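Side-chain contacts in probable alginate O-acetylase AlgJ (Pseudomonas putida, PDB 4O8V), which probably transfers acetyl groups to the O-2 and O-3 positions of mannuronate residues in alginate, working in an inner membrane complex with AlgI and AlgF: residues A[87-90]-A[91-95]; A[121-125]-A[126-130]; A[225-228]-A[229-233]; A[290-293]-A[294-298]. One frame throughout, in Å; residues are numbered along the deposited sequence.

Contact 1: residues A[87-90]-A[91-95]; sequences QFHA and QARQA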
loop_
_atom_site.group_PDB
_atom_site.type_symbol
_atom_site.label_atom_id
_atom_site.label_comp_id
_atom_site.label_asym_id
_atom_site.label_seq_id
_atom_site.Cartn_x
_atom_site.Cartn_y
_atom_site.Cartn_z
ATOM N N GLN A 87 13.253 0.107 -9.274
ATOM C CA GLN A 87 14.371 -0.246 -8.404
ATOM C C GLN A 87 13.909 -0.938 -7.122
ATOM O O GLN A 87 14.611 -1.810 -6.607
ATOM C CB GLN A 87 15.202 1.001 -8.073
ATOM C CG GLN A 87 16.011 1.533 -9.264
ATOM C CD GLN A 87 17.058 0.528 -9.797
ATOM O OE1 GLN A 87 17.531 -0.355 -9.069
ATOM N NE2 GLN A 87 17.415 0.669 -11.073
ATOM N N PHE A 88 12.749 -0.543 -6.600
ATOM C CA PHE A 88 12.141 -1.229 -5.450
ATOM C C PHE A 88 11.891 -2.703 -5.829
ATOM O O PHE A 88 12.274 -3.636 -5.108
ATOM C CB PHE A 88 10.837 -0.527 -5.045
ATOM C CG PHE A 88 10.326 -0.857 -3.654
ATOM C CD1 PHE A 88 10.810 -1.936 -2.928
ATOM C CD2 PHE A 88 9.307 -0.089 -3.094
ATOM C CE1 PHE A 88 10.307 -2.223 -1.660
ATOM C CE2 PHE A 88 8.807 -0.363 -1.834
ATOM C CZ PHE A 88 9.307 -1.432 -1.111
ATOM N N HIS A 89 11.263 -2.916 -6.979
ATOM C CA HIS A 89 11.023 -4.280 -7.429
ATOM C C HIS A 89 12.323 -5.063 -7.628
ATOM O O HIS A 89 12.422 -6.213 -7.216
ATOM C CB HIS A 89 10.207 -4.293 -8.713
ATOM C CG HIS A 89 8.737 -4.311 -8.470
ATOM N ND1 HIS A 89 8.067 -5.455 -8.083
ATOM C CD2 HIS A 89 7.810 -3.321 -8.517
ATOM C CE1 HIS A 89 6.783 -5.176 -7.938
ATOM N NE2 HIS A 89 6.601 -3.887 -8.188
ATOM N N ALA A 90 13.320 -4.432 -8.242
ATOM C CA ALA A 90 14.587 -5.091 -8.484
ATOM C C ALA A 90 15.261 -5.480 -7.167
ATOM O O ALA A 90 15.817 -6.580 -7.048
ATOM C CB ALA A 90 15.509 -4.200 -9.307
ATOM N N GLN A 91 15.230 -4.579 -6.186
ATOM C CA GLN A 91 15.888 -4.862 -4.893
ATOM C C GLN A 91 15.121 -5.908 -4.083
ATOM O O GLN A 91 15.718 -6.739 -3.377
ATOM C CB GLN A 91 16.037 -3.582 -4.065
ATOM C CG GLN A 91 17.087 -2.637 -4.582
ATOM C CD GLN A 91 18.458 -2.984 -4.069
ATOM O OE1 GLN A 91 18.633 -3.939 -3.301
ATOM N NE2 GLN A 91 19.448 -2.202 -4.479
ATOM N N ALA A 92 13.800 -5.872 -4.191
ATOM C CA ALA A 92 12.969 -6.878 -3.550
ATOM C C ALA A 92 13.300 -8.248 -4.107
ATOM O O ALA A 92 13.352 -9.212 -3.364
ATOM C CB ALA A 92 11.498 -6.571 -3.746
ATOM N N ARG A 93 13.517 -8.328 -5.417
ATOM C CA ARG A 93 13.885 -9.579 -6.066
ATOM C C ARG A 93 15.255 -10.066 -5.580
ATOM O O ARG A 93 15.431 -11.241 -5.265
ATOM C CB ARG A 93 13.881 -9.406 -7.595
ATOM C CG ARG A 93 13.356 -10.608 -8.370
ATOM C CD ARG A 93 12.977 -10.208 -9.804
ATOM N NE ARG A 93 12.044 -9.077 -9.828
ATOM C CZ ARG A 93 11.593 -8.490 -10.935
ATOM N NH1 ARG A 93 11.990 -8.917 -12.127
ATOM N NH2 ARG A 93 10.749 -7.469 -10.847
ATOM N N GLN A 94 16.217 -9.151 -5.512
ATOM C CA GLN A 94 17.555 -9.443 -4.996
ATOM C C GLN A 94 17.474 -10.065 -3.586
ATOM O O GLN A 94 18.249 -10.961 -3.238
ATOM C CB GLN A 94 18.391 -8.148 -4.999
ATOM C CG GLN A 94 19.847 -8.250 -4.508
ATOM C CD GLN A 94 20.663 -6.975 -4.806
ATOM O OE1 GLN A 94 20.240 -6.117 -5.590
ATOM N NE2 GLN A 94 21.838 -6.860 -4.187
ATOM N N ALA A 95 16.504 -9.600 -2.804
ATOM C CA ALA A 95 16.301 -10.030 -1.423
ATOM C C ALA A 95 15.438 -11.287 -1.297
ATOM O O ALA A 95 15.099 -11.692 -0.181
ATOM C CB ALA A 95 15.668 -8.896 -0.622
HETATM O O HOH W 1 9.906 -7.695 -7.719
#
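Arg93 meets His89 one helical turn earlier, and most of the meeting runs through a single water. Guanidinium atom NH2 of Arg93 lies 3.9 Å from CB of His89 and donates to water 1 at 3.2 Å. The same water lies at the edge of the imidazole, in its plane, 2.9 Å from His89 ND1, and donates to His89 O at 3.0 Å. That carbonyl is held twice, since it also takes the helical hydrogen bond from Arg93 N at 3.0 Å. A bend at chi3 (-54°) turns the arginine chain back along the helix, which brings NH2 within bonding distance of the water.

The backbone behind this is regular: Ala92 N bonds to Phe88 O at 2.9 Å, the kind of i to i+4 bond that builds helix 84-94. Tyr85 meets the His89 ring edge-to-face, while Phe88 points into the core against Leu58 and Ile60 of strand 55-61, so the helix lies against the parallel sheet.

Arg93 NH2 and His89 ND1 are 4.3 Å apart with the water between them, and the nearby positive charge would probably disfavour protonation of this buried imidazole.

Contact 2: residues A[121-125]-A[126-130]; sequences THWTP and MGAEV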
loop_
_atom_site.group_PDB
_atom_site.type_symbol
_atom_site.label_atom_id
_atom_site.label_comp_id
_atom_site.label_asym_id
_atom_site.label_seq_id
_atom_site.Cartn_x
_atom_site.Cartn_y
_atom_site.Cartn_z
ATOM N N THR A 121 -4.540 11.022 -1.853
ATOM C CA THR A 121 -3.381 10.181 -2.140
ATOM C C THR A 121 -3.765 8.762 -2.559
ATOM O O THR A 121 -2.965 8.057 -3.174
ATOM C CB THR A 121 -2.437 10.054 -0.914
ATOM O OG1 THR A 121 -3.150 9.427 0.153
ATOM C CG2 THR A 121 -1.935 11.423 -0.484
ATOM N N HIS A 122 -4.973 8.326 -2.215
ATOM C CA HIS A 122 -5.260 6.889 -2.249
ATOM C C HIS A 122 -5.851 6.360 -3.549
ATOM O O HIS A 122 -6.445 7.094 -4.335
ATOM C CB HIS A 122 -6.204 6.525 -1.102
ATOM C CG HIS A 122 -5.590 6.739 0.249
ATOM N ND1 HIS A 122 -5.887 7.826 1.043
ATOM C CD2 HIS A 122 -4.663 6.015 0.923
ATOM C CE1 HIS A 122 -5.182 7.749 2.163
ATOM N NE2 HIS A 122 -4.421 6.667 2.109
ATOM N N TRP A 123 -5.704 5.058 -3.762
ATOM C CA TRP A 123 -6.464 4.415 -4.815
ATOM C C TRP A 123 -7.965 4.530 -4.554
ATOM O O TRP A 123 -8.419 4.639 -3.411
ATOM C CB TRP A 123 -6.064 2.939 -4.967
ATOM C CG TRP A 123 -5.916 2.149 -3.677
ATOM C CD1 TRP A 123 -6.562 2.346 -2.478
ATOM C CD2 TRP A 123 -5.088 0.986 -3.504
ATOM N NE1 TRP A 123 -6.166 1.372 -1.565
ATOM C CE2 TRP A 123 -5.263 0.534 -2.172
ATOM C CE3 TRP A 123 -4.201 0.298 -4.344
ATOM C CZ2 TRP A 123 -4.576 -0.586 -1.657
ATOM C CZ3 TRP A 123 -3.526 -0.822 -3.830
ATOM C CH2 TRP A 123 -3.714 -1.236 -2.492
ATOM N N THR A 124 -8.726 4.536 -5.642
ATOM C CA THR A 124 -10.169 4.362 -5.598
ATOM C C THR A 124 -10.523 2.923 -5.261
ATOM O O THR A 124 -9.676 2.031 -5.361
ATOM C CB THR A 124 -10.826 4.694 -6.965
ATOM O OG1 THR A 124 -10.399 3.725 -7.936
ATOM C CG2 THR A 124 -10.475 6.138 -7.427
ATOM N N PRO A 125 -11.779 2.687 -4.874
ATOM C CA PRO A 125 -12.171 1.300 -4.625
ATOM C C PRO A 125 -11.944 0.391 -5.838
ATOM O O PRO A 125 -11.531 -0.757 -5.667
ATOM C CB PRO A 125 -13.649 1.417 -4.297
ATOM C CG PRO A 125 -13.783 2.792 -3.732
ATOM C CD PRO A 125 -12.835 3.637 -4.474
HETATM N N MSE A 126 -12.213 0.890 -7.045
HETATM C CA MSE A 126 -11.914 0.094 -8.222
HETATM C C MSE A 126 -10.410 -0.156 -8.363
HETATM O O MSE A 126 -9.996 -1.261 -8.742
HETATM C CB MSE A 126 -12.468 0.765 -9.487
HETATM C CG MSE A 126 -12.345 -0.094 -10.722
HETATM SE SE MSE A 126 -10.730 0.301 -11.780
HETATM C CE MSE A 126 -11.305 1.969 -12.638
ATOM N N GLY A 127 -9.597 0.854 -8.048
ATOM C CA GLY A 127 -8.157 0.714 -8.136
ATOM C C GLY A 127 -7.634 -0.338 -7.163
ATOM O O GLY A 127 -6.778 -1.168 -7.492
ATOM N N ALA A 128 -8.154 -0.296 -5.947
ATOM C CA ALA A 128 -7.734 -1.262 -4.929
ATOM C C ALA A 128 -8.178 -2.682 -5.319
ATOM O O ALA A 128 -7.509 -3.667 -5.048
ATOM C CB ALA A 128 -8.286 -0.858 -3.558
ATOM N N GLU A 129 -9.303 -2.780 -6.006
ATOM C CA GLU A 129 -9.829 -4.073 -6.388
ATOM C C GLU A 129 -8.944 -4.698 -7.477
ATOM O O GLU A 129 -8.684 -5.905 -7.460
ATOM C CB GLU A 129 -11.282 -3.914 -6.856
ATOM C CG GLU A 129 -11.937 -5.191 -7.349
ATOM C CD GLU A 129 -13.331 -4.929 -7.875
ATOM O OE1 GLU A 129 -13.461 -4.451 -9.024
ATOM O OE2 GLU A 129 -14.295 -5.167 -7.122
ATOM N N VAL A 130 -8.501 -3.878 -8.431
ATOM C CA VAL A 130 -7.546 -4.312 -9.442
ATOM C C VAL A 130 -6.264 -4.843 -8.790
ATOM O O VAL A 130 -5.776 -5.931 -9.154
ATOM C CB VAL A 130 -7.218 -3.158 -10.420
ATOM C CG1 VAL A 130 -6.052 -3.532 -11.325
ATOM C CG2 VAL A 130 -8.452 -2.824 -11.235
#
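Trp123 spreads its indole against Ala128, whose CB sits over one face in a CH-pi contact: the methyl carbon is 3.5 Å from the centroid of the five-membered ring and only 6° off the ring normal. The nearest ring atom, Trp123 CE2, is 3.6 Å from Ala128 CB. A chi1 of 45° places CG between the backbone N and the carbonyl carbon, a crowded position that folds the indole back over the first turn of helix 125-141. At the far end of the pyrrole, NE1 bonds to the carbonyl oxygen of Tyr219. Gly127 suits this fold, for a beta carbon there would sit tight against CB of Trp123.

Thr124 is the N-cap. Its OG1 accepts from Gly127 N at 3.0 Å, with an N-H...O angle of 154°, and is also hydrogen-bonded to the backbone oxygen of Gln114. Its own carbonyl receives Ala128 N at 2.8 Å. Pro125 follows in the first turn, where its missing N-H costs no helical bond, and Pro125 O takes Glu129 N at 3.0 Å. The carboxylate of Glu129 turns away to a salt bridge with Arg189.

Just before the indole stands His122, by similarity the proton acceptor, with NE2 bonded to Ser218 OG and ND1 to Asp120 OD1 in the arrangement of a Ser-His-Asp triad. The chemistry is consistent with a well-fixed helix start next to the probable catalytic histidine: a hydroxyl with two partners fastens the cap, and an aromatic face covers the methyl of Ala128 in the same first turn.

Contact 3: residues A[225-228]-A[229-233]; sequences WNFL and GALQQ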
loop_
_atom_site.group_PDB
_atom_site.type_symbol
_atom_site.label_atom_id
_atom_site.label_comp_id
_atom_site.label_asym_id
_atom_site.label_seq_id
_atom_site.Cartn_x
_atom_site.Cartn_y
_atom_site.Cartn_z
ATOM N N TRP A 225 -11.605 2.364 0.772
ATOM C CA TRP A 225 -11.022 1.790 -0.448
ATOM C C TRP A 225 -11.353 0.294 -0.551
ATOM O O TRP A 225 -11.105 -0.321 -1.584
ATOM C CB TRP A 225 -9.501 2.027 -0.507
ATOM C CG TRP A 225 -9.079 3.335 0.155
ATOM C CD1 TRP A 225 -8.080 3.517 1.086
ATOM C CD2 TRP A 225 -9.680 4.628 -0.046
ATOM N NE1 TRP A 225 -8.018 4.857 1.458
ATOM C CE2 TRP A 225 -9.001 5.546 0.793
ATOM C CE3 TRP A 225 -10.735 5.094 -0.844
ATOM C CZ2 TRP A 225 -9.345 6.899 0.853
ATOM C CZ3 TRP A 225 -11.073 6.436 -0.785
ATOM C CH2 TRP A 225 -10.388 7.324 0.062
ATOM N N ASN A 226 -11.921 -0.252 0.526
ATOM C CA ASN A 226 -12.349 -1.659 0.616
ATOM C C ASN A 226 -11.278 -2.647 0.157
ATOM O O ASN A 226 -11.600 -3.669 -0.457
ATOM C CB ASN A 226 -13.637 -1.901 -0.204
ATOM C CG ASN A 226 -14.389 -3.166 0.239
ATOM O OD1 ASN A 226 -14.528 -3.430 1.432
ATOM N ND2 ASN A 226 -14.838 -3.969 -0.726
ATOM N N PHE A 227 -10.005 -2.350 0.431
ATOM C CA PHE A 227 -8.937 -3.246 -0.003
ATOM C C PHE A 227 -9.017 -4.595 0.721
ATOM O O PHE A 227 -8.804 -5.646 0.097
ATOM C CB PHE A 227 -7.573 -2.599 0.214
ATOM C CG PHE A 227 -6.420 -3.376 -0.368
ATOM C CD1 PHE A 227 -6.482 -3.897 -1.649
ATOM C CD2 PHE A 227 -5.254 -3.571 0.384
ATOM C CE1 PHE A 227 -5.408 -4.586 -2.181
ATOM C CE2 PHE A 227 -4.174 -4.252 -0.151
ATOM C CZ PHE A 227 -4.250 -4.769 -1.423
ATOM N N LEU A 228 -9.324 -4.573 2.020
ATOM C CA LEU A 228 -9.511 -5.833 2.754
ATOM C C LEU A 228 -10.579 -6.717 2.101
ATOM O O LEU A 228 -10.380 -7.918 1.883
ATOM C CB LEU A 228 -9.903 -5.569 4.211
ATOM C CG LEU A 228 -10.074 -6.823 5.072
ATOM C CD1 LEU A 228 -8.755 -7.543 5.157
ATOM C CD2 LEU A 228 -10.542 -6.414 6.439
ATOM N N GLY A 229 -11.731 -6.117 1.817
ATOM C CA GLY A 229 -12.832 -6.877 1.252
ATOM C C GLY A 229 -12.450 -7.393 -0.124
ATOM O O GLY A 229 -12.768 -8.535 -0.475
ATOM N N ALA A 230 -11.765 -6.550 -0.895
ATOM C CA ALA A 230 -11.391 -6.921 -2.262
ATOM C C ALA A 230 -10.445 -8.137 -2.232
ATOM O O ALA A 230 -10.553 -9.048 -3.054
ATOM C CB ALA A 230 -10.751 -5.746 -2.981
ATOM N N LEU A 231 -9.547 -8.157 -1.255
ATOM C CA LEU A 231 -8.644 -9.285 -1.044
ATOM C C LEU A 231 -9.386 -10.562 -0.628
ATOM O O LEU A 231 -9.125 -11.628 -1.173
ATOM C CB LEU A 231 -7.586 -8.944 0.024
ATOM C CG LEU A 231 -6.407 -8.083 -0.420
ATOM C CD1 LEU A 231 -5.550 -7.630 0.779
ATOM C CD2 LEU A 231 -5.586 -8.857 -1.473
ATOM N N GLN A 232 -10.280 -10.452 0.354
ATOM C CA GLN A 232 -11.105 -11.586 0.774
ATOM C C GLN A 232 -11.820 -12.196 -0.418
ATOM O O GLN A 232 -11.748 -13.401 -0.655
ATOM C CB GLN A 232 -12.133 -11.161 1.822
ATOM C CG GLN A 232 -11.545 -10.811 3.180
ATOM C CD GLN A 232 -12.563 -10.149 4.084
ATOM O OE1 GLN A 232 -13.454 -9.442 3.619
ATOM N NE2 GLN A 232 -12.428 -10.361 5.385
ATOM N N GLN A 233 -12.492 -11.347 -1.191
ATOM C CA GLN A 233 -13.206 -11.819 -2.362
ATOM C C GLN A 233 -12.292 -12.441 -3.416
ATOM O O GLN A 233 -12.598 -13.503 -3.949
ATOM C CB GLN A 233 -14.007 -10.687 -2.986
ATOM C CG GLN A 233 -14.822 -11.156 -4.185
ATOM C CD GLN A 233 -15.941 -10.214 -4.503
ATOM O OE1 GLN A 233 -16.867 -10.055 -3.712
ATOM N NE2 GLN A 233 -15.863 -9.568 -5.661
HETATM O O HOH W 2 -12.865 -3.878 3.341
#
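Backbone hydrogen bonds from Ala230 N to Asn226 O, Leu231 N to Phe227 O and Gln232 N to Leu228 O, the first at 2.9 Å, form the opening turns of helix 227-235. Asn226 occupies the N-cap position with positive phi (49°), yet its side chain makes no direct capping bond. Water 2 does the work instead: it donates to Asn226 OD1 at 2.6 Å and accepts from Gly229 N at 2.9 Å, so the amide reaches the helix end through a solvent bridge. Meanwhile ND2 of Asn226 bonds to the hydroxyl of Thr191. Asn226 OD1 passes 3.8 Å from Gly229 CA, and a beta carbon on this glycine would clash with that oxygen. Cutting the Asn226 side chain back to an alanine removes both amide atoms, which would probably leave water 2 without its acceptor and the Thr191 hydroxyl without this donor.

One turn on, Leu231 lays its CD1 methyl over a face of the Phe227 ring, 3.9 Å from the centroid and 19° off the normal, displaced toward the rim near CE2 and CZ. With CG anti to the backbone N (chi1 -173°), Phe227 swings its ring forward along the helix beneath that methyl.

The pair fills the space between secondary structures: Phe227 and Leu231 both touch Ala132 of helix 125-141 and Leu214 of strand 212-215, whereas Leu228 leans on Val239 and Asn241 of strand 239-241, the outermost on this side of the parallel sheet.

Contact 4: residues A[290-293]-A[294-298]; sequences PQWI and AQLKN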
loop_
_atom_site.group_PDB
_atom_site.type_symbol
_atom_site.label_atom_id
_atom_site.label_comp_id
_atom_site.label_asym_id
_atom_site.label_seq_id
_atom_site.Cartn_x
_atom_site.Cartn_y
_atom_site.Cartn_z
ATOM N N PRO A 290 17.083 -2.176 20.136
ATOM C CA PRO A 290 18.097 -2.261 19.077
ATOM C C PRO A 290 18.552 -3.697 18.777
ATOM O O PRO A 290 18.898 -4.008 17.636
ATOM C CB PRO A 290 19.251 -1.422 19.630
ATOM C CG PRO A 290 19.015 -1.371 21.116
ATOM C CD PRO A 290 17.533 -1.321 21.249
ATOM N N GLN A 291 18.521 -4.566 19.781
ATOM C CA GLN A 291 18.894 -5.954 19.565
ATOM C C GLN A 291 17.973 -6.616 18.552
ATOM O O GLN A 291 18.411 -7.433 17.736
ATOM C CB GLN A 291 18.873 -6.729 20.881
ATOM C CG GLN A 291 20.024 -6.425 21.755
ATOM C CD GLN A 291 20.342 -7.566 22.686
ATOM O OE1 GLN A 291 19.556 -8.502 22.833
ATOM N NE2 GLN A 291 21.505 -7.509 23.304
ATOM N N TRP A 292 16.695 -6.257 18.594
ATOM C CA TRP A 292 15.746 -6.843 17.670
ATOM C C TRP A 292 15.915 -6.262 16.276
ATOM O O TRP A 292 15.835 -6.979 15.275
ATOM C CB TRP A 292 14.322 -6.640 18.153
ATOM C CG TRP A 292 13.371 -7.383 17.280
ATOM C CD1 TRP A 292 13.457 -8.698 16.899
ATOM C CD2 TRP A 292 12.200 -6.862 16.664
ATOM N NE1 TRP A 292 12.404 -9.020 16.078
ATOM C CE2 TRP A 292 11.615 -7.911 15.921
ATOM C CE3 TRP A 292 11.589 -5.609 16.662
ATOM C CZ2 TRP A 292 10.441 -7.742 15.193
ATOM C CZ3 TRP A 292 10.430 -5.445 15.940
ATOM C CH2 TRP A 292 9.865 -6.506 15.216
ATOM N N ILE A 293 16.183 -4.960 16.209
ATOM C CA ILE A 293 16.438 -4.328 14.931
ATOM C C ILE A 293 17.643 -5.006 14.285
ATOM O O ILE A 293 17.615 -5.306 13.091
ATOM C CB ILE A 293 16.674 -2.807 15.088
ATOM C CG1 ILE A 293 15.364 -2.136 15.520
ATOM C CG2 ILE A 293 17.211 -2.204 13.778
ATOM C CD1 ILE A 293 15.511 -0.666 15.889
ATOM N N ALA A 294 18.670 -5.280 15.090
ATOM C CA ALA A 294 19.893 -5.909 14.618
ATOM C C ALA A 294 19.615 -7.289 14.028
ATOM O O ALA A 294 20.193 -7.662 13.005
ATOM C CB ALA A 294 20.914 -6.032 15.754
ATOM N N GLN A 295 18.745 -8.041 14.693
ATOM C CA GLN A 295 18.393 -9.392 14.252
ATOM C C GLN A 295 17.757 -9.374 12.868
ATOM O O GLN A 295 18.076 -10.200 12.007
ATOM C CB GLN A 295 17.437 -10.046 15.248
ATOM C CG GLN A 295 18.081 -10.439 16.545
ATOM C CD GLN A 295 17.218 -11.395 17.331
ATOM O OE1 GLN A 295 16.116 -11.750 16.901
ATOM N NE2 GLN A 295 17.715 -11.826 18.487
ATOM N N LEU A 296 16.863 -8.413 12.671
ATOM C CA LEU A 296 16.153 -8.249 11.412
ATOM C C LEU A 296 17.124 -7.944 10.281
ATOM O O LEU A 296 17.039 -8.528 9.208
ATOM C CB LEU A 296 15.103 -7.133 11.525
ATOM C CG LEU A 296 13.802 -7.444 12.271
ATOM C CD1 LEU A 296 12.964 -6.185 12.479
ATOM C CD2 LEU A 296 12.991 -8.481 11.498
ATOM N N LYS A 297 18.069 -7.044 10.525
ATOM C CA LYS A 297 18.982 -6.641 9.466
ATOM C C LYS A 297 20.015 -7.716 9.170
ATOM O O LYS A 297 20.535 -7.792 8.060
ATOM C CB LYS A 297 19.667 -5.325 9.831
ATOM C CG LYS A 297 18.736 -4.108 9.810
ATOM C CD LYS A 297 19.461 -2.865 10.322
ATOM C CE LYS A 297 20.902 -2.855 9.830
ATOM N NZ LYS A 297 21.639 -1.609 10.164
ATOM N N ASN A 298 20.311 -8.551 10.163
ATOM C CA ASN A 298 21.371 -9.549 10.030
ATOM C C ASN A 298 20.838 -10.948 9.775
ATOM O O ASN A 298 21.555 -11.927 9.979
ATOM C CB ASN A 298 22.249 -9.582 11.288
ATOM C CG ASN A 298 22.913 -8.253 11.579
ATOM O OD1 ASN A 298 22.901 -7.341 10.751
ATOM N ND2 ASN A 298 23.513 -8.140 12.762
#
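Trp292 and Leu296 pair at an i to i+4 spacing on helix 290-297, the last helix of the chain. Backbone hydrogen bonds repeat at that spacing, with Ala294 N on Pro290 O at 2.9 Å and Lys297 N on Ile293 O at 3.1 Å.

Apolar contact comes in two forms. The first is CH-pi: Leu296 CD1 stands over one face of the indole, 4.0 Å from the centroid of the six-membered ring and 9° off its normal. A chi1 of -173° sets CG of Trp292 opposite its own amide nitrogen and carries the indole alongside the next turn, under the Leu296 methyl; both residues go on to pack against Leu254 of helix 250-257. Without the indole, as with an alanine here, the Leu296 methyl is likely to lose the aromatic face it rests on, and a gap would probably open beside Leu254. The second form is aliphatic: Ile293 and Lys297 lie side by side and point the same way, CG2 of Ile293 being 4.2 Å from CD of Lys297, while the ammonium beyond makes a salt bridge with Glu37 of helix 31-51.

The polar approach is slighter. The side chains of Gln295 and Trp292 cross at about a right angle, with amide and ring planes 66° apart, and OE1 of Gln295 comes to the indole edge, 4.0 Å from Trp292 CD1.

From the N terminus the four contacts follow in series; each joins adjacent segments around a helical turn, closing no long loop, and none nests in or crosses another. Contact 1 belongs to helix 84-94, beside strand 55-61 at one edge of the parallel sheet. Contact 2 starts helix 125-141, on the other side of the chain's centre. Contact 3, which starts helix 227-235, touches contact 2 directly: the Trp225 ring stacks on His122, while Phe227 meets Trp123. Those two helix starts thus come together beside the probable catalytic centre. Contact 4, on the terminal helix, touches none of the others, but shares helix 31-51 with contact 1, through Leu41 and Leu39 respectively.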